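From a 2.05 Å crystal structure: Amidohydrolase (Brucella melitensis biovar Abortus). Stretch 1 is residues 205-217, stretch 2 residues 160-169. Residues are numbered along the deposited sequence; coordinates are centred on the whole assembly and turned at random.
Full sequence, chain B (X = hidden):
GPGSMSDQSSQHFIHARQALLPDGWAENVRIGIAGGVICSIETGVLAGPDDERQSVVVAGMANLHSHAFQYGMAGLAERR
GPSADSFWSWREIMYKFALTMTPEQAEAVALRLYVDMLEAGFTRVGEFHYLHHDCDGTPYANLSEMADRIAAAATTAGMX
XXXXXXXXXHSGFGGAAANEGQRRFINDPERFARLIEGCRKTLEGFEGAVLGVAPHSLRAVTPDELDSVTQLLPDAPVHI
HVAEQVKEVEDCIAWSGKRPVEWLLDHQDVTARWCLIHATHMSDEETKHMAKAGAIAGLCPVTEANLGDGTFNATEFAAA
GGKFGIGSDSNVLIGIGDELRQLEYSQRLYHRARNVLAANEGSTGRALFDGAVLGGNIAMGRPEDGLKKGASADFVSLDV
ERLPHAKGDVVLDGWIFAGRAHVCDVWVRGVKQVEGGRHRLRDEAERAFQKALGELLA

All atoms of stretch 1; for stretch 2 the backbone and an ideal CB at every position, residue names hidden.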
ATOM      1  N   GLY B 205      27.978 -21.275  14.828  1.00 28.96           N
ATOM      2  CA  GLY B 205      28.503 -20.953  13.510  1.00 29.28           C
ATOM      3  C   GLY B 205      27.565 -20.158  12.610  1.00 27.20           C
ATOM      4  O   GLY B 205      27.955 -19.784  11.512  1.00 28.00           O
ATOM      5  N   PHE B 206      26.338 -19.895  13.036  1.00 25.29           N
ATOM      6  CA  PHE B 206      25.471 -18.970  12.291  1.00 23.43           C
ATOM      7  C   PHE B 206      25.881 -17.566  12.747  1.00 23.07           C
ATOM      8  O   PHE B 206      25.402 -17.084  13.779  1.00 21.86           O
ATOM      9  CB  PHE B 206      23.985 -19.223  12.580  1.00 22.44           C
ATOM     10  CG  PHE B 206      23.037 -18.535  11.599  1.00 21.61           C
ATOM     11  CD1 PHE B 206      23.152 -17.182  11.318  1.00 21.36           C
ATOM     12  CD2 PHE B 206      22.059 -19.252  10.937  1.00 21.16           C
ATOM     13  CE1 PHE B 206      22.296 -16.554  10.424  1.00 20.74           C
ATOM     14  CE2 PHE B 206      21.165 -18.626  10.060  1.00 20.84           C
ATOM     15  CZ  PHE B 206      21.295 -17.283   9.788  1.00 20.09           C
ATOM     16  N   GLU B 207      26.793 -16.930  12.017  1.00 23.04           N
ATOM     17  CA  GLU B 207      27.267 -15.603  12.423  1.00 24.06           C
ATOM     18  C   GLU B 207      26.150 -14.576  12.661  1.00 21.50           C
ATOM     19  O   GLU B 207      25.279 -14.386  11.803  1.00 18.87           O
ATOM     20  CB  GLU B 207      28.213 -15.037  11.379  1.00 27.52           C
ATOM     21  CG  GLU B 207      29.679 -15.282  11.634  1.00 32.45           C
ATOM     22  CD  GLU B 207      30.483 -14.080  11.184  1.00 36.55           C
ATOM     23  OE1 GLU B 207      31.229 -13.484  12.003  1.00 42.15           O
ATOM     24  OE2 GLU B 207      30.324 -13.698  10.008  1.00 40.39           O
ATOM     25  N   GLY B 208      26.206 -13.883  13.803  1.00 20.18           N
ATOM     26  CA  GLY B 208      25.219 -12.853  14.147  1.00 19.28           C
ATOM     27  C   GLY B 208      23.855 -13.322  14.651  1.00 18.33           C
ATOM     28  O   GLY B 208      22.993 -12.488  14.989  1.00 17.15           O
ATOM     29  N   ALA B 209      23.639 -14.637  14.693  1.00 18.13           N
ATOM     30  CA  ALA B 209      22.340 -15.172  15.045  1.00 17.02           C
ATOM     31  C   ALA B 209      22.082 -14.837  16.478  1.00 17.25           C
ATOM     32  O   ALA B 209      23.011 -14.801  17.297  1.00 17.49           O
ATOM     33  CB  ALA B 209      22.270 -16.676  14.847  1.00 17.71           C
ATOM     34  N   VAL B 210      20.806 -14.626  16.786  1.00 15.94           N
ATOM     35  CA  VAL B 210      20.363 -14.472  18.144  1.00 15.83           C
ATOM     36  C   VAL B 210      19.270 -15.502  18.409  1.00 15.69           C
ATOM     37  O   VAL B 210      18.450 -15.770  17.527  1.00 14.82           O
ATOM     38  CB  VAL B 210      19.857 -13.033  18.393  1.00 15.47           C
ATOM     39  CG1 VAL B 210      19.283 -12.916  19.812  1.00 15.51           C
ATOM     40  CG2 VAL B 210      21.007 -12.027  18.219  1.00 15.71           C
ATOM     41  N   LEU B 211      19.281 -16.109  19.593  1.00 16.33           N
ATOM     42  CA  LEU B 211      18.235 -17.084  19.983  1.00 17.29           C
ATOM     43  C   LEU B 211      17.512 -16.549  21.198  1.00 17.60           C
ATOM     44  O   LEU B 211      18.131 -16.385  22.270  1.00 18.64           O
ATOM     45  CB  LEU B 211      18.831 -18.466  20.296  1.00 18.23           C
ATOM     46  CG  LEU B 211      17.894 -19.600  20.767  1.00 18.67           C
ATOM     47  CD1 LEU B 211      16.879 -19.921  19.676  1.00 17.66           C
ATOM     48  CD2 LEU B 211      18.669 -20.855  21.174  1.00 19.57           C
ATOM     49  N   GLY B 212      16.214 -16.257  21.040  1.00 16.69           N
ATOM     50  CA  GLY B 212      15.381 -15.848  22.159  1.00 17.10           C
ATOM     51  C   GLY B 212      14.227 -16.831  22.353  1.00 17.30           C
ATOM     52  O   GLY B 212      14.300 -17.963  21.872  1.00 18.62           O
ATOM     53  N   VAL B 213      13.178 -16.401  23.039  1.00 16.65           N
ATOM     54  CA  VAL B 213      11.977 -17.223  23.264  1.00 16.75           C
ATOM     55  C   VAL B 213      10.711 -16.413  23.005  1.00 16.86           C
ATOM     56  O   VAL B 213      10.721 -15.181  23.106  1.00 16.73           O
ATOM     57  CB  VAL B 213      11.922 -17.804  24.695  1.00 17.22           C
ATOM     58  CG1 VAL B 213      13.206 -18.599  25.020  1.00 16.97           C
ATOM     59  CG2 VAL B 213      11.688 -16.689  25.699  1.00 17.17           C
ATOM     60  N   ALA B 214       9.643 -17.112  22.616  1.00 16.97           N
ATOM     61  CA  ALA B 214       8.402 -16.471  22.209  1.00 16.99           C
ATOM     62  C   ALA B 214       7.217 -17.196  22.862  1.00 17.55           C
ATOM     63  O   ALA B 214       6.596 -18.038  22.238  1.00 16.68           O
ATOM     64  CB  ALA B 214       8.252 -16.465  20.687  1.00 15.16           C
ATOM     65  N   PRO B 215       6.898 -16.850  24.125  1.00 18.47           N
ATOM     66  CA  PRO B 215       5.588 -17.259  24.609  1.00 19.36           C
ATOM     67  C   PRO B 215       4.511 -16.757  23.664  1.00 19.56           C
ATOM     68  O   PRO B 215       4.492 -15.573  23.303  1.00 19.34           O
ATOM     69  CB  PRO B 215       5.481 -16.585  25.983  1.00 20.69           C
ATOM     70  CG  PRO B 215       6.568 -15.561  26.029  1.00 20.54           C
ATOM     71  CD  PRO B 215       7.642 -16.047  25.106  1.00 19.45           C
ATOM     72  N   HIS B 216       3.638 -17.638  23.210  1.00 20.48           N
ATOM     73  CA  HIS B 216       2.750 -17.250  22.101  1.00 21.99           C
ATOM     74  C   HIS B 216       1.888 -16.047  22.402  1.00 21.79           C
ATOM     75  O   HIS B 216       1.860 -15.073  21.648  1.00 22.27           O
ATOM     76  CB  HIS B 216       1.862 -18.400  21.702  1.00 23.72           C
ATOM     77  CG  HIS B 216       0.964 -18.077  20.558  1.00 24.18           C
ATOM     78  ND1 HIS B 216      -0.305 -17.630  20.731  1.00 26.62           N
ATOM     79  CD2 HIS B 216       1.198 -18.097  19.192  1.00 24.50           C
ATOM     80  CE1 HIS B 216      -0.860 -17.391  19.520  1.00 25.96           C
ATOM     81  NE2 HIS B 216       0.058 -17.673  18.580  1.00 24.99           N
ATOM     82  N   SER B 217       1.195 -16.118  23.524  1.00 22.73           N
ATOM     83  CA  SER B 217       0.215 -15.099  23.932  1.00 22.61           C
ATOM     84  C   SER B 217      -0.232 -15.438  25.328  1.00 23.62           C
ATOM     85  O   SER B 217       0.054 -16.546  25.833  1.00 24.45           O
ATOM     86  CB  SER B 217      -1.010 -15.128  23.023  1.00 22.29           C
ATOM     87  OG  SER B 217      -1.688 -16.353  23.200  1.00 23.05           O
ATOM     88  N   UNK B 160      19.968 -12.291   8.093  1.00 13.84           N
ATOM     89  CA  UNK B 160      20.288 -12.324   9.537  1.00 14.25           C
ATOM     90  C   UNK B 160      19.112 -12.950  10.256  1.00 14.15           C
ATOM     91  O   UNK B 160      17.993 -12.788   9.818  1.00 13.81           O
ATOM     92  CB  UNK B 160      20.583 -10.928  10.089  1.00 14.25           C
ATOM     93  N   UNK B 161      19.361 -13.683  11.332  1.00 14.47           N
ATOM     94  CA  UNK B 161      18.289 -14.420  12.029  1.00 14.11           C
ATOM     95  C   UNK B 161      18.320 -14.189  13.541  1.00 14.42           C
ATOM     96  O   UNK B 161      19.308 -14.480  14.209  1.00 14.87           O
ATOM     97  CB  UNK B 161      18.406 -15.918  11.739  1.00 14.11           C
ATOM     98  N   UNK B 162      17.236 -13.651  14.054  1.00 13.73           N
ATOM     99  CA  UNK B 162      16.897 -13.791  15.436  1.00 14.18           C
ATOM    100  C   UNK B 162      15.771 -14.798  15.523  1.00 13.90           C
ATOM    101  O   UNK B 162      14.622 -14.517  15.169  1.00 14.50           O
ATOM    102  CB  UNK B 162      16.513 -12.448  16.061  1.00 14.18           C
ATOM    103  N   UNK B 163      16.094 -15.979  16.001  1.00 14.22           N
ATOM    104  CA  UNK B 163      15.155 -17.084  16.031  1.00 14.38           C
ATOM    105  C   UNK B 163      14.461 -17.103  17.374  1.00 15.16           C
ATOM    106  O   UNK B 163      15.117 -17.048  18.416  1.00 15.81           O
ATOM    107  CB  UNK B 163      15.857 -18.416  15.760  1.00 14.38           C
ATOM    108  N   UNK B 164      13.127 -17.150  17.338  1.00 15.36           N
ATOM    109  CA  UNK B 164      12.305 -17.015  18.537  1.00 15.56           C
ATOM    110  C   UNK B 164      11.306 -18.201  18.608  1.00 15.93           C
ATOM    111  O   UNK B 164      10.134 -18.075  18.227  1.00 15.82           O
ATOM    112  CB  UNK B 164      11.567 -15.675  18.533  1.00 15.56           C
ATOM    113  N   UNK B 165      11.791 -19.371  19.006  1.00 16.20           N
ATOM    114  CA  UNK B 165      10.888 -20.523  19.098  1.00 16.63           C
ATOM    115  C   UNK B 165       9.767 -20.218  20.073  1.00 17.63           C
ATOM    116  O   UNK B 165      10.020 -19.689  21.162  1.00 20.01           O
ATOM    117  CB  UNK B 165      11.643 -21.781  19.531  1.00 16.63           C
ATOM    118  N   UNK B 166       8.555 -20.573  19.685  1.00 17.98           N
ATOM    119  CA  UNK B 166       7.348 -20.232  20.416  1.00 17.99           C
ATOM    120  C   UNK B 166       6.919 -21.326  21.437  1.00 19.40           C
ATOM    121  O   UNK B 166       6.903 -22.565  21.144  1.00 19.67           O
ATOM    122  CB  UNK B 166       6.217 -19.980  19.417  1.00 17.99           C
ATOM    123  N   UNK B 167       6.613 -20.860  22.634  1.00 19.56           N
ATOM    124  CA  UNK B 167       6.044 -21.712  23.648  1.00 21.21           C
ATOM    125  C   UNK B 167       4.541 -21.558  23.583  1.00 22.27           C
ATOM    126  O   UNK B 167       4.026 -20.443  23.705  1.00 22.77           O
ATOM    127  CB  UNK B 167       6.585 -21.374  25.039  1.00 21.21           C
ATOM    128  N   UNK B 168       3.851 -22.684  23.432  1.00 24.48           N
ATOM    129  CA  UNK B 168       2.388 -22.737  23.254  1.00 25.81           C
ATOM    130  C   UNK B 168       1.863 -24.012  23.908  1.00 25.86           C
ATOM    131  O   UNK B 168       2.309 -25.104  23.581  1.00 25.20           O
ATOM    132  CB  UNK B 168       2.005 -22.691  21.773  1.00 25.81           C
ATOM    133  N   UNK B 169       0.920 -23.882  24.832  1.00 25.86           N
ATOM    134  CA  UNK B 169       0.406 -25.056  25.556  1.00 26.67           C
ATOM    135  C   UNK B 169      -1.117 -25.093  25.773  1.00 26.37           C
ATOM    136  O   UNK B 169      -1.625 -26.109  26.201  1.00 26.66           O
ATOM    137  CB  UNK B 169       1.091 -25.127  26.922  1.00 26.67           C
TER

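Two short strands of stretch 1, 210-211 and 214-215, pair in parallel with stretch 2. Position 160 has phi/psi of -69/147, which any residue could adopt, and nothing of stretch 1 lies within 5.5 Å of its ideal CB. The visible atoms leave the choice open. It is G160.

At 161 the ideal CB points sideways, yet it lies 3.7 Å from F206 CZ and 5.0 Å from A209 CB. An apolar side chain suits, branched or unbranched. It is L161, whose CB touches F206 CZ. Its backbone O accepts a hydrogen bond from V210 N (3.0 Å). A water O lies 3.1 Å from L161 N and 3.0 Å from E207 O, accepting from the first and donating to the second.

Position 162 pairs with V210, and both side chains lie on one face of the sheet. A beta-branched or small residue would fit beside the valine. It is T162. Its OG1 is hydrogen-bonded elsewhere in the structure.

Position 163 turns to the other face, with L211. Its ideal CB is 4.3 Å from L211 CD1, so an aliphatic group is favoured. The N at 163 donates to V210 O (2.8 Å), so proline is ruled out. It is L163, with CD2 4.0 Å from L211 CD1. L163 O accepts from G212 N (3.0 Å).

At 164 the ideal CB points sideways, 4.0 Å from A214 CB. G212 has no side chain, which leaves room nearby for an aliphatic residue. It is L164. A CB on G212 would clash with its CD2.

Position 165 has phi -59, and its N has no hydrogen-bond acceptor in stretch 1, so proline is among the residues allowed. It is P165. Its CD lies 3.7 Å from L211 CD1 and 3.2 Å from G212 O. Its O accepts from A214 N (3.0 Å).

Position 166 pairs with A214, whose small side chain leaves space for a larger apolar neighbour. Valine or isoleucine would suit. It is V166: CG2 meets A214 CB at 3.6 Å, and CG1 lies at the edge of the H216 ring, 3.6 Å from H216 CB.

Position 167 pairs with P215 on the other face. The ideal CB is 4.3 Å from P215 CA, and the N donates to A214 O (2.8 Å), so several apolar residues but not proline would suit. It is F167, whose ring leads away. F167 O accepts from H216 N (2.9 Å).

At 168 the ideal CB lies 4.3 Å from H216 CB. The nearby imidazole favours an aromatic, though others could fit. It is Y168, its ring edge toward the H216 face, with CD2 3.5 Å from H216 CG.

Position 169 is out of reach and unconstrained by stretch 1. It is A169.

Stretch 2, residues 160-169: GLTLLPVFYA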
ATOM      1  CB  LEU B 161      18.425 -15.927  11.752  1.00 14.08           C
ATOM      2  CG  LEU B 161      17.399 -16.868  12.423  1.00 14.02           C
ATOM      3  CD1 LEU B 161      15.961 -16.522  12.038  1.00 13.04           C
ATOM      4  CD2 LEU B 161      17.726 -18.322  12.046  1.00 14.23           C
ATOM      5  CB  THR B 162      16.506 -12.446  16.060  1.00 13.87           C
ATOM      6  OG1 THR B 162      17.635 -11.570  16.012  1.00 13.88           O
ATOM      7  CG2 THR B 162      16.039 -12.627  17.477  1.00 13.76           C
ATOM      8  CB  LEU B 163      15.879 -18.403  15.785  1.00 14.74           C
ATOM      9  CG  LEU B 163      15.090 -19.708  15.837  1.00 14.21           C
ATOM     10  CD1 LEU B 163      14.120 -19.792  14.654  1.00 13.10           C
ATOM     11  CD2 LEU B 163      16.094 -20.857  15.823  1.00 14.70           C
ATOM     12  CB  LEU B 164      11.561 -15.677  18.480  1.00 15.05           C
ATOM     13  CG  LEU B 164      12.449 -14.421  18.393  1.00 15.32           C
ATOM     14  CD1 LEU B 164      11.605 -13.224  17.962  1.00 15.09           C
ATOM     15  CD2 LEU B 164      13.212 -14.118  19.682  1.00 15.97           C
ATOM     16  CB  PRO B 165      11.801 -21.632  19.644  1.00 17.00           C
ATOM     17  CG  PRO B 165      13.176 -21.231  19.204  1.00 16.66           C
ATOM     18  CD  PRO B 165      13.156 -19.743  19.409  1.00 16.51           C
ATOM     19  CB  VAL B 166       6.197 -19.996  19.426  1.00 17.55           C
ATOM     20  CG1 VAL B 166       4.859 -19.748  20.154  1.00 17.00           C
ATOM     21  CG2 VAL B 166       6.522 -18.808  18.516  1.00 16.43           C
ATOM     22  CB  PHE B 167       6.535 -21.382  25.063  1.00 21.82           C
ATOM     23  CG  PHE B 167       5.915 -22.281  26.091  1.00 22.57           C
ATOM     24  CD1 PHE B 167       6.400 -23.561  26.282  1.00 23.15           C
ATOM     25  CD2 PHE B 167       4.755 -21.900  26.742  1.00 23.33           C
ATOM     26  CE1 PHE B 167       5.790 -24.429  27.171  1.00 23.88           C
ATOM     27  CE2 PHE B 167       4.129 -22.751  27.622  1.00 24.17           C
ATOM     28  CZ  PHE B 167       4.653 -24.025  27.840  1.00 24.87           C
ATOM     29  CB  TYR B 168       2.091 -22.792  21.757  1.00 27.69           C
ATOM     30  CG  TYR B 168       0.677 -22.480  21.302  1.00 30.20           C
ATOM     31  CD1 TYR B 168      -0.424 -23.188  21.762  1.00 33.33           C
ATOM     32  CD2 TYR B 168       0.458 -21.502  20.352  1.00 32.84           C
ATOM     33  CE1 TYR B 168      -1.710 -22.897  21.317  1.00 34.60           C
ATOM     34  CE2 TYR B 168      -0.809 -21.214  19.912  1.00 35.04           C
ATOM     35  CZ  TYR B 168      -1.873 -21.909  20.406  1.00 34.89           C
ATOM     36  OH  TYR B 168      -3.110 -21.591  19.919  1.00 43.81           O
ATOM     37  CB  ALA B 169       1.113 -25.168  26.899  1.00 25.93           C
TER
HETATM   38  O   HOH W   1      22.397 -13.540  11.815  1.00 13.10           O
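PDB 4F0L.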